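Local coordinates for isomerase/lactonizing enzyme (Agrobacterium tumefaciens, PDB 1RVK), which is of unknown function but belongs to the enolase superfamily and probably abstracts a proton next to a carboxylate with the help of a bound magnesium ion, at residues Leu170-Pro175 and Leu203-Phe208; Ser136-Asp141 and Arg330-Pro335. All blocks are in the same frame, centred on the assembly; numbering follows the deposited sequence.

Interaction 1 (Leu170-Pro175 and Leu203-Phe208). With MG (magnesium ion), chain B.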
ATOM      1  N   LEU A 170       2.104  13.035   5.791  1.00 12.13           N
ATOM      2  CA  LEU A 170       3.506  13.028   6.176  1.00 13.43           C
ATOM      3  C   LEU A 170       3.863  11.754   6.914  1.00 13.85           C
ATOM      4  O   LEU A 170       3.080  11.267   7.728  1.00 14.29           O
ATOM      5  CB  LEU A 170       3.832  14.187   7.122  1.00 15.69           C
ATOM      6  CG  LEU A 170       3.609  15.660   6.787  1.00 18.30           C
ATOM      7  CD1 LEU A 170       4.243  16.487   7.898  1.00 19.51           C
ATOM      8  CD2 LEU A 170       4.241  16.013   5.453  1.00 25.13           C
ATOM      9  N   HIS A 171       5.029  11.201   6.598  1.00 13.97           N
ATOM     10  CA  HIS A 171       5.565  10.059   7.332  1.00 13.76           C
ATOM     11  C   HIS A 171       6.730  10.817   7.960  1.00 14.46           C
ATOM     12  O   HIS A 171       7.560  11.366   7.234  1.00 14.09           O
ATOM     13  CB  HIS A 171       6.112   8.952   6.416  1.00 13.15           C
ATOM     14  CG  HIS A 171       5.058   8.061   5.834  1.00 14.75           C
ATOM     15  ND1 HIS A 171       4.380   8.366   4.674  1.00 14.54           N
ATOM     16  CD2 HIS A 171       4.569   6.867   6.251  1.00 16.86           C
ATOM     17  CE1 HIS A 171       3.521   7.399   4.398  1.00 14.60           C
ATOM     18  NE2 HIS A 171       3.616   6.478   5.340  1.00 13.99           N
ATOM     19  N   THR A 172       6.787  10.888   9.285  1.00 12.29           N
ATOM     20  CA  THR A 172       7.863  11.634   9.922  1.00 14.09           C
ATOM     21  C   THR A 172       9.119  10.819  10.232  1.00 13.20           C
ATOM     22  O   THR A 172       9.278   9.707   9.729  1.00 15.05           O
ATOM     23  CB  THR A 172       7.339  12.372  11.175  1.00 15.27           C
ATOM     24  OG1 THR A 172       6.444  11.521  11.905  1.00 15.41           O
ATOM     25  CG2 THR A 172       6.584  13.629  10.753  1.00 16.27           C
ATOM     26  N   TRP A 173      10.014  11.375  11.043  1.00 14.25           N
ATOM     27  CA  TRP A 173      11.285  10.718  11.362  1.00 13.64           C
ATOM     28  C   TRP A 173      11.217   9.477  12.243  1.00 15.10           C
ATOM     29  O   TRP A 173      10.544   9.461  13.276  1.00 14.85           O
ATOM     30  CB  TRP A 173      12.237  11.730  11.998  1.00 15.21           C
ATOM     31  CG  TRP A 173      12.537  12.899  11.113  1.00 13.68           C
ATOM     32  CD1 TRP A 173      13.519  12.984  10.163  1.00 12.10           C
ATOM     33  CD2 TRP A 173      11.849  14.154  11.094  1.00 12.50           C
ATOM     34  NE1 TRP A 173      13.484  14.218   9.556  1.00 11.50           N
ATOM     35  CE2 TRP A 173      12.468  14.955  10.107  1.00 12.64           C
ATOM     36  CE3 TRP A 173      10.769  14.681  11.816  1.00 13.42           C
ATOM     37  CZ2 TRP A 173      12.042  16.256   9.821  1.00 12.57           C
ATOM     38  CZ3 TRP A 173      10.343  15.979  11.531  1.00 12.92           C
ATOM     39  CH2 TRP A 173      10.982  16.750  10.540  1.00 13.66           C
HETATM   40  N   MSE A 174      11.954   8.447  11.835  1.00 13.27           N
HETATM   41  CA  MSE A 174      11.993   7.186  12.563  1.00 13.58           C
HETATM   42  C   MSE A 174      13.406   6.610  12.567  1.00 15.07           C
HETATM   43  O   MSE A 174      14.185   6.849  11.644  1.00 15.02           O
HETATM   44  CB  MSE A 174      11.046   6.180  11.899  1.00 13.97           C
HETATM   45  CG  MSE A 174       9.620   6.682  11.730  1.00 11.39           C
HETATM   46 SE   MSE A 174       8.480   5.356  10.905  1.00 18.61          SE
HETATM   47  CE  MSE A 174       7.116   6.533  10.220  1.00 14.54           C
ATOM     48  N   PRO A 175      13.766   5.851  13.614  1.00 15.81           N
ATOM     49  CA  PRO A 175      15.121   5.292  13.596  1.00 18.11           C
ATOM     50  C   PRO A 175      15.237   4.387  12.364  1.00 20.23           C
ATOM     51  O   PRO A 175      14.231   3.888  11.861  1.00 17.92           O
ATOM     52  CB  PRO A 175      15.202   4.527  14.918  1.00 20.72           C
ATOM     53  CG  PRO A 175      13.767   4.210  15.237  1.00 22.14           C
ATOM     54  CD  PRO A 175      13.042   5.466  14.835  1.00 17.99           C
ATOM     55  N   LEU A 203      -4.738  17.223   5.382  1.00 10.92           N
ATOM     56  CA  LEU A 203      -3.455  16.749   5.897  1.00 10.41           C
ATOM     57  C   LEU A 203      -3.569  15.577   6.852  1.00 13.38           C
ATOM     58  O   LEU A 203      -4.493  15.504   7.663  1.00 12.95           O
ATOM     59  CB  LEU A 203      -2.727  17.891   6.613  1.00 11.38           C
ATOM     60  CG  LEU A 203      -2.390  19.118   5.767  1.00  9.32           C
ATOM     61  CD1 LEU A 203      -1.705  20.180   6.629  1.00 12.12           C
ATOM     62  CD2 LEU A 203      -1.485  18.697   4.628  1.00 10.78           C
HETATM   63  N   MSE A 204      -2.605  14.667   6.760  1.00 12.27           N
HETATM   64  CA  MSE A 204      -2.579  13.504   7.625  1.00 12.11           C
HETATM   65  C   MSE A 204      -1.158  13.168   8.037  1.00 12.21           C
HETATM   66  O   MSE A 204      -0.195  13.606   7.402  1.00 11.12           O
HETATM   67  CB  MSE A 204      -3.251  12.327   6.926  1.00 15.06           C
HETATM   68  CG  MSE A 204      -4.721  12.618   6.662  1.00 17.51           C
HETATM   69 SE   MSE A 204      -5.014  13.240   4.872  1.00 36.54          SE
HETATM   70  CE  MSE A 204      -4.870  11.441   4.296  1.00  1.00           C
ATOM     71  N   ILE A 205      -1.027  12.403   9.115  1.00 11.44           N
ATOM     72  CA  ILE A 205       0.286  12.041   9.626  1.00 13.67           C
ATOM     73  C   ILE A 205       0.375  10.573  10.003  1.00 13.07           C
ATOM     74  O   ILE A 205      -0.512  10.032  10.663  1.00 13.85           O
ATOM     75  CB  ILE A 205       0.654  12.908  10.869  1.00 14.28           C
ATOM     76  CG1 ILE A 205       1.949  12.404  11.513  1.00 17.12           C
ATOM     77  CG2 ILE A 205      -0.478  12.882  11.882  1.00 13.74           C
ATOM     78  CD1 ILE A 205       3.188  12.700  10.721  1.00 19.57           C
ATOM     79  N   ASP A 206       1.458   9.946   9.559  1.00 12.28           N
ATOM     80  CA  ASP A 206       1.750   8.546   9.836  1.00 12.30           C
ATOM     81  C   ASP A 206       3.131   8.614  10.483  1.00 12.76           C
ATOM     82  O   ASP A 206       4.155   8.539   9.806  1.00 12.65           O
ATOM     83  CB  ASP A 206       1.790   7.765   8.523  1.00 11.63           C
ATOM     84  CG  ASP A 206       1.937   6.270   8.723  1.00 13.84           C
ATOM     85  OD1 ASP A 206       1.949   5.562   7.708  1.00 11.32           O
ATOM     86  OD2 ASP A 206       2.049   5.797   9.871  1.00 13.62           O
ATOM     87  N   ALA A 207       3.147   8.785  11.799  1.00 12.55           N
ATOM     88  CA  ALA A 207       4.394   8.917  12.543  1.00 13.56           C
ATOM     89  C   ALA A 207       4.989   7.594  12.996  1.00 12.59           C
ATOM     90  O   ALA A 207       4.472   6.528  12.675  1.00 12.20           O
ATOM     91  CB  ALA A 207       4.172   9.824  13.748  1.00 14.91           C
ATOM     92  N   PHE A 208       6.096   7.681  13.728  1.00 12.44           N
ATOM     93  CA  PHE A 208       6.788   6.514  14.282  1.00 13.11           C
ATOM     94  C   PHE A 208       5.734   5.500  14.756  1.00 13.31           C
ATOM     95  O   PHE A 208       4.902   5.808  15.604  1.00 12.53           O
ATOM     96  CB  PHE A 208       7.673   6.992  15.436  1.00 12.15           C
ATOM     97  CG  PHE A 208       8.381   5.897  16.167  1.00 13.07           C
ATOM     98  CD1 PHE A 208       8.043   5.603  17.485  1.00 13.49           C
ATOM     99  CD2 PHE A 208       9.414   5.188  15.562  1.00 14.31           C
ATOM    100  CE1 PHE A 208       8.732   4.619  18.193  1.00 15.18           C
ATOM    101  CE2 PHE A 208      10.105   4.201  16.261  1.00 14.92           C
ATOM    102  CZ  PHE A 208       9.764   3.917  17.577  1.00 14.17           C
TER
HETATM  103 MG    MG B 999       1.034   3.778   7.077  1.00 14.47          MG
HETATM  104  O   HOH W   1       1.322   4.668   4.984  1.00 15.25           O
HETATM  105  O   HOH W   2       7.813  10.107  13.705  1.00 15.71           O
HETATM  106  O   HOH W   3       1.102   3.200   9.233  1.00 11.49           O
HETATM  107  O   HOH W   4       2.955   2.610   6.651  1.00 14.16           O
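His171 and Asp206 cross obliquely at the C-terminal ends of neighbouring parallel strands, their imidazole and carboxylate planes 47° apart. Asp206 CB sits over one face of the His171 ring, 4.1 Å from its centroid, a CH-pi contact. Asp206 CG is anti to the backbone N (chi1 -174°); from it OD1 binds the magnesium ion at 2.1 Å, and Glu232 and Glu258 complete the protein ligands. Water 1, also on the metal, lies in plane at the ring edge, hydrogen-bonded to His171 NE2, while ND1 pairs with Ile137 O. Water 3 binds the metal and donates to Asp206 OD2.

The register is fixed by Leu170 N to Met204 O at 2.9 Å and by Asp206 N to Leu170 O, a nearly straight bond of 2.8 Å. On the face of Leu170 and Ile205, Ile205 CD1 reaches the loop residue Thr172, 3.5 Å from its CG2. Beyond the strands, Met174, a selenomethionine, has CG at the edge of the Phe208 ring, near its plane; its extended chain brings CE 3.6 Å from both Asp206 O and Ala207 O. Pro175 CD is 3.5 Å from Phe208 CE2. Water 2 joins Thr172 OG1, Trp173 O and Phe208 N. The chemistry implies a first-shell carboxylate, OD1 on the metal and OD2 accepting from metal-bound water, beside a second-shell histidine that hydrogen-bonds another, consistent with enolase-superfamily magnesium sites.

Interaction 2 (Ser136-Asp141 and Arg330-Pro335)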
ATOM      1  N   SER A 136       1.708  10.869  -0.614  1.00 12.80           N
ATOM      2  CA  SER A 136       2.243  10.223   0.580  1.00 12.63           C
ATOM      3  C   SER A 136       3.757  10.422   0.627  1.00 12.54           C
ATOM      4  O   SER A 136       4.497   9.807  -0.140  1.00 11.14           O
ATOM      5  CB  SER A 136       1.894   8.731   0.543  1.00 14.35           C
ATOM      6  OG  SER A 136       1.848   8.171   1.842  1.00 13.82           O
ATOM      7  N   ILE A 137       4.204  11.281   1.538  1.00 12.32           N
ATOM      8  CA  ILE A 137       5.622  11.611   1.679  1.00 11.50           C
ATOM      9  C   ILE A 137       6.449  10.574   2.436  1.00 12.21           C
ATOM     10  O   ILE A 137       6.034  10.079   3.486  1.00 12.98           O
ATOM     11  CB  ILE A 137       5.788  12.973   2.384  1.00 13.09           C
ATOM     12  CG1 ILE A 137       4.989  14.043   1.637  1.00 13.61           C
ATOM     13  CG2 ILE A 137       7.261  13.363   2.428  1.00 13.83           C
ATOM     14  CD1 ILE A 137       4.964  15.391   2.333  1.00 14.91           C
HETATM   15  N   MSE A 138       7.625  10.255   1.898  1.00 11.40           N
HETATM   16  CA  MSE A 138       8.531   9.289   2.528  1.00 13.39           C
HETATM   17  C   MSE A 138       8.898   9.676   3.955  1.00 13.57           C
HETATM   18  O   MSE A 138       8.791  10.842   4.346  1.00 14.62           O
HETATM   19  CB  MSE A 138       9.841   9.171   1.743  1.00 14.02           C
HETATM   20  CG  MSE A 138       9.757   8.447   0.418  1.00 16.71           C
HETATM   21 SE   MSE A 138      11.543   8.069  -0.264  1.00 18.42          SE
HETATM   22  CE  MSE A 138      11.063   6.769  -1.605  1.00 19.72           C
ATOM     23  N   CYS A 139       9.350   8.688   4.721  1.00 13.87           N
ATOM     24  CA  CYS A 139       9.781   8.913   6.095  1.00 14.14           C
ATOM     25  C   CYS A 139      10.881   9.965   6.080  1.00 13.29           C
ATOM     26  O   CYS A 139      11.576  10.131   5.078  1.00 12.71           O
ATOM     27  CB  CYS A 139      10.338   7.623   6.703  1.00 14.21           C
ATOM     28  SG  CYS A 139       9.116   6.324   6.959  1.00 16.98           S
ATOM     29  N   GLY A 140      11.044  10.666   7.195  1.00 13.30           N
ATOM     30  CA  GLY A 140      12.070  11.690   7.271  1.00 13.65           C
ATOM     31  C   GLY A 140      13.484  11.146   7.167  1.00 13.76           C
ATOM     32  O   GLY A 140      13.732   9.960   7.396  1.00 13.17           O
ATOM     33  N   ASP A 141      14.421  12.020   6.822  1.00 12.87           N
ATOM     34  CA  ASP A 141      15.816  11.624   6.696  1.00 13.68           C
ATOM     35  C   ASP A 141      16.738  12.695   7.265  1.00 15.92           C
ATOM     36  O   ASP A 141      16.305  13.564   8.023  1.00 15.94           O
ATOM     37  CB  ASP A 141      16.167  11.354   5.225  1.00 13.81           C
ATOM     38  CG  ASP A 141      15.751  12.486   4.298  1.00 14.47           C
ATOM     39  OD1 ASP A 141      16.083  13.654   4.586  1.00 15.30           O
ATOM     40  OD2 ASP A 141      15.095  12.205   3.271  1.00 14.10           O
ATOM     41  N   ARG A 330      -0.819   7.713  -3.254  1.00 11.76           N
ATOM     42  CA  ARG A 330       0.197   7.842  -4.296  1.00 14.87           C
ATOM     43  C   ARG A 330       1.548   8.205  -3.688  1.00 16.78           C
ATOM     44  O   ARG A 330       1.730   9.298  -3.151  1.00 14.91           O
ATOM     45  CB  ARG A 330      -0.237   8.910  -5.308  1.00 12.30           C
ATOM     46  CG  ARG A 330       0.381   8.766  -6.701  1.00 14.48           C
ATOM     47  CD  ARG A 330      -0.415   9.583  -7.725  1.00 14.20           C
ATOM     48  NE  ARG A 330      -0.013   9.305  -9.104  1.00 14.16           N
ATOM     49  CZ  ARG A 330       0.891  10.003  -9.786  1.00 17.42           C
ATOM     50  NH1 ARG A 330       1.499  11.042  -9.229  1.00 14.61           N
ATOM     51  NH2 ARG A 330       1.194   9.652 -11.031  1.00 14.99           N
ATOM     52  N   GLY A 331       2.490   7.272  -3.775  1.00 19.02           N
ATOM     53  CA  GLY A 331       3.814   7.495  -3.223  1.00 21.50           C
ATOM     54  C   GLY A 331       4.539   6.175  -3.042  1.00 22.79           C
ATOM     55  O   GLY A 331       4.140   5.173  -3.642  1.00 22.00           O
ATOM     56  N   LEU A 332       5.571   6.142  -2.202  1.00 19.48           N
ATOM     57  CA  LEU A 332       6.027   7.301  -1.436  1.00 18.26           C
ATOM     58  C   LEU A 332       6.776   8.339  -2.269  1.00 16.77           C
ATOM     59  O   LEU A 332       7.478   7.999  -3.226  1.00 15.43           O
ATOM     60  CB  LEU A 332       6.900   6.830  -0.270  1.00 18.12           C
ATOM     61  CG  LEU A 332       6.173   5.885   0.691  1.00 19.21           C
ATOM     62  CD1 LEU A 332       7.117   5.416   1.781  1.00 21.10           C
ATOM     63  CD2 LEU A 332       4.976   6.603   1.291  1.00 20.88           C
ATOM     64  N   LEU A 333       6.626   9.603  -1.876  1.00 13.81           N
ATOM     65  CA  LEU A 333       7.228  10.743  -2.570  1.00 14.17           C
ATOM     66  C   LEU A 333       8.377  11.410  -1.815  1.00 14.40           C
ATOM     67  O   LEU A 333       8.428  11.391  -0.582  1.00 13.53           O
ATOM     68  CB  LEU A 333       6.149  11.798  -2.844  1.00 15.00           C
ATOM     69  CG  LEU A 333       5.197  11.725  -4.046  1.00 20.43           C
ATOM     70  CD1 LEU A 333       5.072  10.323  -4.596  1.00 17.79           C
ATOM     71  CD2 LEU A 333       3.848  12.278  -3.621  1.00 16.66           C
ATOM     72  N   HIS A 334       9.283  12.028  -2.570  1.00 13.16           N
ATOM     73  CA  HIS A 334      10.438  12.716  -2.004  1.00 13.28           C
ATOM     74  C   HIS A 334      10.899  13.769  -3.009  1.00 13.10           C
ATOM     75  O   HIS A 334      10.862  13.541  -4.217  1.00 14.02           O
ATOM     76  CB  HIS A 334      11.566  11.715  -1.732  1.00 12.11           C
ATOM     77  CG  HIS A 334      12.679  12.266  -0.892  1.00 13.16           C
ATOM     78  ND1 HIS A 334      13.602  13.168  -1.375  1.00 13.24           N
ATOM     79  CD2 HIS A 334      13.001  12.058   0.408  1.00 11.76           C
ATOM     80  CE1 HIS A 334      14.444  13.493  -0.412  1.00 11.40           C
ATOM     81  NE2 HIS A 334      14.101  12.834   0.682  1.00 12.95           N
ATOM     82  N   PRO A 335      11.333  14.940  -2.525  1.00 13.52           N
ATOM     83  CA  PRO A 335      11.777  15.970  -3.471  1.00 14.23           C
ATOM     84  C   PRO A 335      12.904  15.554  -4.420  1.00 14.81           C
ATOM     85  O   PRO A 335      13.016  16.089  -5.520  1.00 15.16           O
ATOM     86  CB  PRO A 335      12.169  17.141  -2.560  1.00 15.44           C
ATOM     87  CG  PRO A 335      12.471  16.482  -1.226  1.00 14.35           C
ATOM     88  CD  PRO A 335      11.404  15.424  -1.136  1.00 13.47           C
TER
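The His334 imidazole meets the Asp141 carboxylate tip to tip, with the two planes 43° apart. One ring face carries CD of the following Pro335, 3.1 Å above the plane and offset toward the rim. At the edge, NE2 donates to Asp141 OD2 at 2.8 Å; OD2 lies only 8° out of the ring plane and is approached nearly along its C-O axis. His334 ND1 bonds to Phe336 N, so both ring nitrogens are engaged and the ring's rotation is fixed. Asp141 CG, set between its backbone N and carbonyl carbon (chi1 50°), is thereby brought into the ring plane at the imidazole edge, and OD1 takes the backbone N-H groups of Leu143 and Leu147. This His-carboxylate pair thus ties the loop after one strand to the residue following the other.

The selenium (SE) of Met138, a selenomethionine, approaches the imidazole obliquely, 5.1 Å from its centroid, and is 3.9 Å from His334 CB. Nearer the strands, Met138 CG presses on Leu332 CB at 3.4 Å, tighter than usual for two carbons. Leu332 CD2 reaches Ser136 OG at 3.5 Å, while that hydroxyl is hydrogen-bonded to Glu329.

Three backbone bonds set the parallel pairing: Ser136 N to Arg330 O at 3.0 Å, and Leu333 N to Ser136 O and Met138 N to Leu333 O, both at 2.8 Å. The peptide bond before Leu332 is cis.

Pairing of strands 130-137 and 328-333 brings the first and last parallel strands of the C-terminal domain's barrel side by side. Ile137 and Leu333 point to the same face, under Phe156 of helix 150-163; strand 167-171 flanks 130-137, and Met138 and His334 touch Pro27 of strand 25-28.

How the interactions relate
Strands 130-137 and 167-171 are neighbours in one sheet, so interactions 1 and 2, with centres about 10 Å apart, form consecutive parts of the barrel wall. Two polar links join them: His171 ND1 lies 2.7 Å from Ile137 O, and Thr172 O lies 3.2 Å from Gly140 N, the latter a probable hydrogen bond. Leu170 CD2 also packs 3.3 Å from Ile137 CD1. Along the chain, interaction 1 is nested within the loop that interaction 2 closes. Only interaction 1 supplies a metal ligand; in interaction 2 the Ser136 side chain, at its nearest atom about 7 Å from the magnesium ion, packs OG 3.2 Å from His171 CE1.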